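Local coordinates for IroE protein (Escherichia coli, PDB 2GZR) that hydrolyses the trilactone of enterobactin and its C-glucosylated forms, preferring the iron-free siderophores and releasing mainly linearized trimers, at residues A[148-153]-A[177-182]; A[158-163]-A[192-197]. All coordinates share one frame; numbering follows the deposited sequence.

Interaction 1: residues A[148-153]-A[177-182]; sequences HSYGGL and RGYDAL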
ATOM      1  N   HIS A 148       2.137   4.355  -3.594  1.00 18.15           N
ATOM      2  CA  HIS A 148       2.833   5.617  -3.845  1.00 17.80           C
ATOM      3  C   HIS A 148       2.502   6.188  -5.221  1.00 19.56           C
ATOM      4  O   HIS A 148       2.365   5.445  -6.204  1.00 19.54           O
ATOM      5  CB  HIS A 148       4.343   5.406  -3.690  1.00 18.39           C
ATOM      6  CG  HIS A 148       5.185   6.539  -4.197  1.00 19.47           C
ATOM      7  ND1 HIS A 148       5.402   6.767  -5.540  1.00 19.86           N
ATOM      8  CD2 HIS A 148       5.905   7.478  -3.537  1.00 18.54           C
ATOM      9  CE1 HIS A 148       6.219   7.795  -5.687  1.00 15.69           C
ATOM     10  NE2 HIS A 148       6.540   8.243  -4.487  1.00 18.63           N
ATOM     11  N   SER A 149       2.360   7.513  -5.275  1.00 21.02           N
ATOM     12  CA  SER A 149       2.045   8.223  -6.512  1.00 21.24           C
ATOM     13  C   SER A 149       0.660   7.771  -6.989  1.00 19.43           C
ATOM     14  O   SER A 149      -0.332   8.064  -6.324  1.00 17.61           O
ATOM     15  CB  SER A 149       3.117   7.924  -7.567  1.00 23.76           C
ATOM     16  OG  SER A 149       3.287   9.034  -8.429  1.00 30.41           O
ATOM     17  N   TYR A 150       0.575   7.089  -8.135  1.00 19.15           N
ATOM     18  CA  TYR A 150      -0.725   6.580  -8.600  1.00 19.13           C
ATOM     19  C   TYR A 150      -1.196   5.561  -7.561  1.00 17.98           C
ATOM     20  O   TYR A 150      -2.386   5.408  -7.314  1.00 17.43           O
ATOM     21  CB  TYR A 150      -0.618   5.865  -9.955  1.00 22.33           C
ATOM     22  CG  TYR A 150      -0.714   6.759 -11.165  1.00 24.87           C
ATOM     23  CD1 TYR A 150      -1.531   7.884 -11.158  1.00 28.20           C
ATOM     24  CD2 TYR A 150      -0.013   6.458 -12.331  1.00 27.31           C
ATOM     25  CE1 TYR A 150      -1.650   8.699 -12.283  1.00 30.15           C
ATOM     26  CE2 TYR A 150      -0.125   7.264 -13.468  1.00 30.87           C
ATOM     27  CZ  TYR A 150      -0.945   8.386 -13.432  1.00 31.29           C
ATOM     28  OH  TYR A 150      -1.051   9.203 -14.532  1.00 32.91           O
ATOM     29  N   GLY A 151      -0.235   4.856  -6.974  1.00 18.19           N
ATOM     30  CA  GLY A 151      -0.552   3.884  -5.953  1.00 19.57           C
ATOM     31  C   GLY A 151      -1.163   4.623  -4.782  1.00 20.35           C
ATOM     32  O   GLY A 151      -2.038   4.089  -4.094  1.00 20.12           O
ATOM     33  N   GLY A 152      -0.703   5.860  -4.574  1.00 20.36           N
ATOM     34  CA  GLY A 152      -1.216   6.691  -3.499  1.00 19.50           C
ATOM     35  C   GLY A 152      -2.701   6.928  -3.691  1.00 21.10           C
ATOM     36  O   GLY A 152      -3.487   6.804  -2.754  1.00 22.05           O
ATOM     37  N   LEU A 153      -3.091   7.254  -4.918  1.00 20.62           N
ATOM     38  CA  LEU A 153      -4.494   7.495  -5.242  1.00 20.33           C
ATOM     39  C   LEU A 153      -5.363   6.256  -5.031  1.00 19.23           C
ATOM     40  O   LEU A 153      -6.542   6.363  -4.671  1.00 18.90           O
ATOM     41  CB  LEU A 153      -4.637   7.934  -6.702  1.00 18.52           C
ATOM     42  CG  LEU A 153      -3.807   9.128  -7.185  1.00 19.62           C
ATOM     43  CD1 LEU A 153      -4.092   9.362  -8.660  1.00 13.47           C
ATOM     44  CD2 LEU A 153      -4.138  10.375  -6.359  1.00 18.02           C
ATOM     45  N   ARG A 177      -3.214  15.735 -11.071  1.00 48.73           N
ATOM     46  CA  ARG A 177      -3.231  15.345 -12.474  1.00 50.58           C
ATOM     47  C   ARG A 177      -4.531  14.650 -12.852  1.00 50.01           C
ATOM     48  O   ARG A 177      -4.539  13.472 -13.215  1.00 49.75           O
ATOM     49  CB  ARG A 177      -2.045  14.430 -12.782  1.00 52.85           C
ATOM     50  CG  ARG A 177      -1.936  13.222 -11.876  1.00 55.89           C
ATOM     51  CD  ARG A 177      -0.839  12.270 -12.327  1.00 59.22           C
ATOM     52  NE  ARG A 177       0.441  12.945 -12.536  1.00 62.98           N
ATOM     53  CZ  ARG A 177       0.781  13.581 -13.655  1.00 65.16           C
ATOM     54  NH1 ARG A 177      -0.060  13.634 -14.681  1.00 65.66           N
ATOM     55  NH2 ARG A 177       1.967  14.169 -13.751  1.00 67.30           N
ATOM     56  N   GLY A 178      -5.628  15.396 -12.769  1.00 49.60           N
ATOM     57  CA  GLY A 178      -6.927  14.846 -13.099  1.00 48.13           C
ATOM     58  C   GLY A 178      -7.546  14.077 -11.946  1.00 48.08           C
ATOM     59  O   GLY A 178      -8.560  13.398 -12.135  1.00 49.20           O
ATOM     60  N   TYR A 179      -6.956  14.176 -10.753  1.00 45.69           N
ATOM     61  CA  TYR A 179      -7.493  13.450  -9.600  1.00 42.82           C
ATOM     62  C   TYR A 179      -7.599  14.277  -8.330  1.00 40.96           C
ATOM     63  O   TYR A 179      -7.780  13.728  -7.239  1.00 40.58           O
ATOM     64  CB  TYR A 179      -6.659  12.190  -9.332  1.00 40.72           C
ATOM     65  CG  TYR A 179      -6.628  11.250 -10.514  1.00 39.78           C
ATOM     66  CD1 TYR A 179      -5.482  11.122 -11.298  1.00 37.95           C
ATOM     67  CD2 TYR A 179      -7.767  10.532 -10.884  1.00 39.22           C
ATOM     68  CE1 TYR A 179      -5.470  10.308 -12.423  1.00 38.43           C
ATOM     69  CE2 TYR A 179      -7.767   9.714 -12.009  1.00 39.35           C
ATOM     70  CZ  TYR A 179      -6.616   9.608 -12.774  1.00 39.42           C
ATOM     71  OH  TYR A 179      -6.611   8.809 -13.893  1.00 41.14           O
ATOM     72  N   ASP A 180      -7.493  15.594  -8.480  1.00 39.63           N
ATOM     73  CA  ASP A 180      -7.594  16.525  -7.354  1.00 37.36           C
ATOM     74  C   ASP A 180      -8.889  16.340  -6.567  1.00 33.74           C
ATOM     75  O   ASP A 180      -8.926  16.547  -5.352  1.00 32.48           O
ATOM     76  CB  ASP A 180      -7.529  17.966  -7.865  1.00 40.24           C
ATOM     77  CG  ASP A 180      -6.115  18.456  -8.041  1.00 42.17           C
ATOM     78  OD1 ASP A 180      -5.419  18.611  -7.012  1.00 42.64           O
ATOM     79  OD2 ASP A 180      -5.706  18.685  -9.203  1.00 43.09           O
ATOM     80  N   ALA A 181      -9.947  15.956  -7.271  1.00 30.73           N
ATOM     81  CA  ALA A 181     -11.252  15.748  -6.656  1.00 28.45           C
ATOM     82  C   ALA A 181     -11.278  14.563  -5.689  1.00 27.36           C
ATOM     83  O   ALA A 181     -12.149  14.482  -4.820  1.00 26.24           O
ATOM     84  CB  ALA A 181     -12.304  15.564  -7.741  1.00 28.86           C
ATOM     85  N   LEU A 182     -10.332  13.640  -5.834  1.00 25.75           N
ATOM     86  CA  LEU A 182     -10.278  12.494  -4.935  1.00 26.72           C
ATOM     87  C   LEU A 182     -10.075  12.999  -3.493  1.00 25.82           C
ATOM     88  O   LEU A 182     -10.754  12.553  -2.567  1.00 23.16           O
ATOM     89  CB  LEU A 182      -9.143  11.538  -5.350  1.00 26.16           C
ATOM     90  CG  LEU A 182      -8.973  10.224  -4.567  1.00 27.65           C
ATOM     91  CD1 LEU A 182     -10.282   9.448  -4.554  1.00 26.78           C
ATOM     92  CD2 LEU A 182      -7.868   9.375  -5.199  1.00 26.19           C
TER
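Leu153 and Tyr179 meet at about a right angle, CD1 of the leucine lying 3.5 Å from CD1 of the tyrosine and near its CG and CB as well. The same methyl sits in the plane of the Tyr150 ring, at its edge, and thus fills the angle between the two tyrosines, whose CE1 atoms come within 4.1 Å of each other. The CD methylene of Arg177 touches Tyr150 near CE1, CZ and OH, 3.7 Å from CE1; the arginine chain bends at chi3 (51°), and the guanidinium plane stands 73° from the ring. No hydrogen bond spans the contact. With an alanine here instead of Tyr150, the CD methylene of Arg177 and CE1 of Tyr179 would probably lose their shared partner, and the arginine would be freer to swing. Deeper, Leu182 reaches helix 150-161 with CD2, 3.8 Å from Leu153 CB; CG lies opposite its own backbone N (chi1 -177°), which extends the branch toward the helix. Tyr150 directly follows Ser149, the active-site serine on the turn of a GxSxG nucleophile elbow, and Ser149 OG is hydrogen-bonded to His247 NE2. The contact joins the first turn of helix 150-161, just past strand 143-148, to the start of helix 180-187, while helix 87-93 also touches Tyr150.

Interaction 2: residues A[158-163]-A[192-197]; sequences SWLSSS and LQFCTK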
ATOM      1  N   SER A 158      -9.417   3.292  -2.007  1.00 18.16           N
ATOM      2  CA  SER A 158      -9.697   2.091  -1.234  1.00 20.42           C
ATOM      3  C   SER A 158     -10.200   2.470   0.146  1.00 19.28           C
ATOM      4  O   SER A 158     -11.114   1.841   0.674  1.00 20.49           O
ATOM      5  CB  SER A 158      -8.438   1.234  -1.113  1.00 19.82           C
ATOM      6  OG  SER A 158      -8.082   0.718  -2.375  1.00 22.52           O
ATOM      7  N   TRP A 159      -9.585   3.491   0.733  1.00 20.35           N
ATOM      8  CA  TRP A 159     -10.008   3.971   2.045  1.00 22.19           C
ATOM      9  C   TRP A 159     -11.505   4.327   1.969  1.00 22.39           C
ATOM     10  O   TRP A 159     -12.289   4.024   2.874  1.00 19.90           O
ATOM     11  CB  TRP A 159      -9.191   5.207   2.434  1.00 23.43           C
ATOM     12  CG  TRP A 159      -9.591   5.801   3.750  1.00 27.54           C
ATOM     13  CD1 TRP A 159      -9.391   5.264   4.999  1.00 27.17           C
ATOM     14  CD2 TRP A 159     -10.291   7.033   3.953  1.00 27.17           C
ATOM     15  NE1 TRP A 159      -9.926   6.088   5.961  1.00 26.08           N
ATOM     16  CE2 TRP A 159     -10.484   7.182   5.348  1.00 28.44           C
ATOM     17  CE3 TRP A 159     -10.777   8.027   3.090  1.00 27.82           C
ATOM     18  CZ2 TRP A 159     -11.143   8.287   5.901  1.00 28.68           C
ATOM     19  CZ3 TRP A 159     -11.434   9.126   3.637  1.00 29.18           C
ATOM     20  CH2 TRP A 159     -11.610   9.247   5.033  1.00 30.28           C
ATOM     21  N   LEU A 160     -11.896   4.946   0.862  1.00 21.30           N
ATOM     22  CA  LEU A 160     -13.278   5.343   0.657  1.00 23.21           C
ATOM     23  C   LEU A 160     -14.305   4.217   0.504  1.00 24.71           C
ATOM     24  O   LEU A 160     -15.497   4.430   0.743  1.00 24.34           O
ATOM     25  CB  LEU A 160     -13.373   6.268  -0.558  1.00 22.81           C
ATOM     26  CG  LEU A 160     -12.856   7.693  -0.335  1.00 22.72           C
ATOM     27  CD1 LEU A 160     -12.978   8.508  -1.616  1.00 20.06           C
ATOM     28  CD2 LEU A 160     -13.647   8.334   0.787  1.00 19.58           C
ATOM     29  N   SER A 161     -13.872   3.020   0.120  1.00 24.90           N
ATOM     30  CA  SER A 161     -14.851   1.949  -0.063  1.00 24.14           C
ATOM     31  C   SER A 161     -14.554   0.561   0.503  1.00 22.58           C
ATOM     32  O   SER A 161     -15.458  -0.255   0.625  1.00 24.16           O
ATOM     33  CB  SER A 161     -15.185   1.824  -1.552  1.00 21.42           C
ATOM     34  OG  SER A 161     -14.004   1.673  -2.302  1.00 19.76           O
ATOM     35  N   SER A 162     -13.310   0.281   0.857  1.00 23.05           N
ATOM     36  CA  SER A 162     -12.989  -1.039   1.385  1.00 24.44           C
ATOM     37  C   SER A 162     -13.183  -1.174   2.892  1.00 25.92           C
ATOM     38  O   SER A 162     -13.096  -0.203   3.634  1.00 25.61           O
ATOM     39  CB  SER A 162     -11.548  -1.407   1.034  1.00 24.24           C
ATOM     40  OG  SER A 162     -11.191  -2.650   1.605  1.00 24.16           O
ATOM     41  N   SER A 163     -13.457  -2.393   3.333  1.00 26.67           N
ATOM     42  CA  SER A 163     -13.617  -2.684   4.754  1.00 27.43           C
ATOM     43  C   SER A 163     -12.679  -3.858   4.971  1.00 27.93           C
ATOM     44  O   SER A 163     -12.664  -4.494   6.029  1.00 29.37           O
ATOM     45  CB  SER A 163     -15.050  -3.106   5.073  1.00 27.12           C
ATOM     46  OG  SER A 163     -15.355  -4.345   4.457  1.00 29.97           O
ATOM     47  N   LEU A 192     -20.260   8.992   9.940  1.00 45.42           N
ATOM     48  CA  LEU A 192     -20.655   7.674  10.434  1.00 47.32           C
ATOM     49  C   LEU A 192     -19.674   6.526  10.207  1.00 47.63           C
ATOM     50  O   LEU A 192     -18.973   6.106  11.125  1.00 48.05           O
ATOM     51  CB  LEU A 192     -22.013   7.274   9.843  1.00 47.92           C
ATOM     52  CG  LEU A 192     -23.271   7.703  10.597  1.00 49.27           C
ATOM     53  CD1 LEU A 192     -24.459   7.668   9.654  1.00 49.65           C
ATOM     54  CD2 LEU A 192     -23.496   6.792  11.801  1.00 48.70           C
ATOM     55  N   GLN A 193     -19.635   6.026   8.976  1.00 48.76           N
ATOM     56  CA  GLN A 193     -18.800   4.886   8.610  1.00 49.36           C
ATOM     57  C   GLN A 193     -17.305   5.152   8.464  1.00 48.42           C
ATOM     58  O   GLN A 193     -16.581   4.337   7.889  1.00 48.61           O
ATOM     59  CB  GLN A 193     -19.347   4.266   7.312  1.00 51.91           C
ATOM     60  CG  GLN A 193     -18.909   2.822   7.056  1.00 55.38           C
ATOM     61  CD  GLN A 193     -19.767   2.117   6.006  1.00 57.00           C
ATOM     62  OE1 GLN A 193     -19.573   0.931   5.720  1.00 56.75           O
ATOM     63  NE2 GLN A 193     -20.720   2.846   5.433  1.00 58.16           N
ATOM     64  N   PHE A 194     -16.831   6.278   8.987  1.00 47.47           N
ATOM     65  CA  PHE A 194     -15.410   6.600   8.876  1.00 46.58           C
ATOM     66  C   PHE A 194     -14.767   7.052  10.182  1.00 45.97           C
ATOM     67  O   PHE A 194     -13.545   7.204  10.252  1.00 45.14           O
ATOM     68  CB  PHE A 194     -15.194   7.688   7.811  1.00 45.55           C
ATOM     69  CG  PHE A 194     -15.291   7.185   6.396  1.00 44.94           C
ATOM     70  CD1 PHE A 194     -14.265   6.423   5.841  1.00 44.58           C
ATOM     71  CD2 PHE A 194     -16.415   7.460   5.622  1.00 44.62           C
ATOM     72  CE1 PHE A 194     -14.355   5.940   4.535  1.00 43.10           C
ATOM     73  CE2 PHE A 194     -16.516   6.982   4.316  1.00 44.69           C
ATOM     74  CZ  PHE A 194     -15.480   6.219   3.772  1.00 43.56           C
ATOM     75  N   CYS A 195     -15.576   7.246  11.221  1.00 46.64           N
ATOM     76  CA  CYS A 195     -15.065   7.726  12.505  1.00 46.04           C
ATOM     77  C   CYS A 195     -13.819   7.046  13.077  1.00 45.81           C
ATOM     78  O   CYS A 195     -12.969   7.707  13.671  1.00 46.52           O
ATOM     79  CB  CYS A 195     -16.167   7.700  13.563  1.00 45.23           C
ATOM     80  SG  CYS A 195     -15.649   8.475  15.116  1.00 44.10           S
ATOM     81  N   THR A 196     -13.681   5.740  12.905  1.00 44.67           N
ATOM     82  CA  THR A 196     -12.502   5.081  13.469  1.00 43.16           C
ATOM     83  C   THR A 196     -11.394   4.732  12.476  1.00 40.31           C
ATOM     84  O   THR A 196     -10.247   4.525  12.873  1.00 40.76           O
ATOM     85  CB  THR A 196     -12.902   3.789  14.203  1.00 42.93           C
ATOM     86  OG1 THR A 196     -13.366   2.822  13.248  1.00 42.79           O
ATOM     87  CG2 THR A 196     -14.007   4.083  15.218  1.00 42.91           C
ATOM     88  N   LYS A 197     -11.731   4.679  11.192  1.00 38.04           N
ATOM     89  CA  LYS A 197     -10.770   4.305  10.151  1.00 35.34           C
ATOM     90  C   LYS A 197      -9.431   5.039  10.175  1.00 32.81           C
ATOM     91  O   LYS A 197      -9.373   6.249  10.383  1.00 31.39           O
ATOM     92  CB  LYS A 197     -11.417   4.465   8.772  1.00 34.09           C
ATOM     93  CG  LYS A 197     -11.119   3.321   7.801  1.00 32.60           C
ATOM     94  CD  LYS A 197     -12.044   3.400   6.600  1.00 29.87           C
ATOM     95  CE  LYS A 197     -11.872   2.232   5.640  1.00 28.94           C
ATOM     96  NZ  LYS A 197     -12.968   2.249   4.627  1.00 25.72           N
TER
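The tightly packed part of this contact centres on Trp159, met by Lys197 and Phe194. The lysine chain, extended beyond CG, passes the pyrrole side of the indole, with CD 3.5 Å from Trp159 NE1, and delivers its ammonium group to two backbone carbonyls near the C-terminal end of helix 150-161. NZ is 2.6 Å from Trp159 O, approached at a C=O...N angle of 146° and somewhat tilted from the carbonyl plane, and equally 2.6 Å from Ser162 O, where the approach is straighter at 165°. Two bonds thus grip one cation, and its charge would be expected to suit carbonyls at this end of a helix; any cation-pi attraction to the indole is long and at most weak. Phe194 packs beside the lysine. Its CD1 stands over one face of Trp159, 3.6 Å from CZ2, toward the rim of the indole, with the two aromatic planes 40° apart. Trp159 O and Leu160 O lie in the plane of the Phe194 ring, at its edge, Trp159 O being 3.3 Å from CE1. Trp159 CG, anti to the backbone N, carries the indole out toward the 192-197 segment. Packing is slacker at Leu160, whose CD2 is 4.1 Å from Phe194 CZ; Leu160 and Lys197 are partly exposed to solvent, whereas Trp159, Phe194 and Ser162 are buried. The Ser162 hydroxyl bonds to Glu125. The contact ties the end of helix 150-161 to the loop between helix 180-187 and strand 198-203; Tyr168 of strand 167-171 meets Trp159 edge-to-face, and Val186 of helix 180-187 touches both Trp159 and Leu160.

Both contacts draw on helix 150-161, interaction 1 near its start and interaction 2 near its end, with their centres 18 Å apart. Along the chain the segments alternate: 148-153, 158-163, 177-182, 192-197. Strand 167-171 comes between 158-163 and 177-182, and helix 180-187 starts in 177-182 and covers part of the way to 192-197, after which the chain enters strand 198-203. The two contacts touch directly where Leu182 CD1 lies 4.1 Å from Leu160 CD1. Within this alpha/beta-hydrolase fold, one helix beside the central sheet is therefore contacted near both ends by the same later part of the chain: its start lies at the active site, its end well away from it.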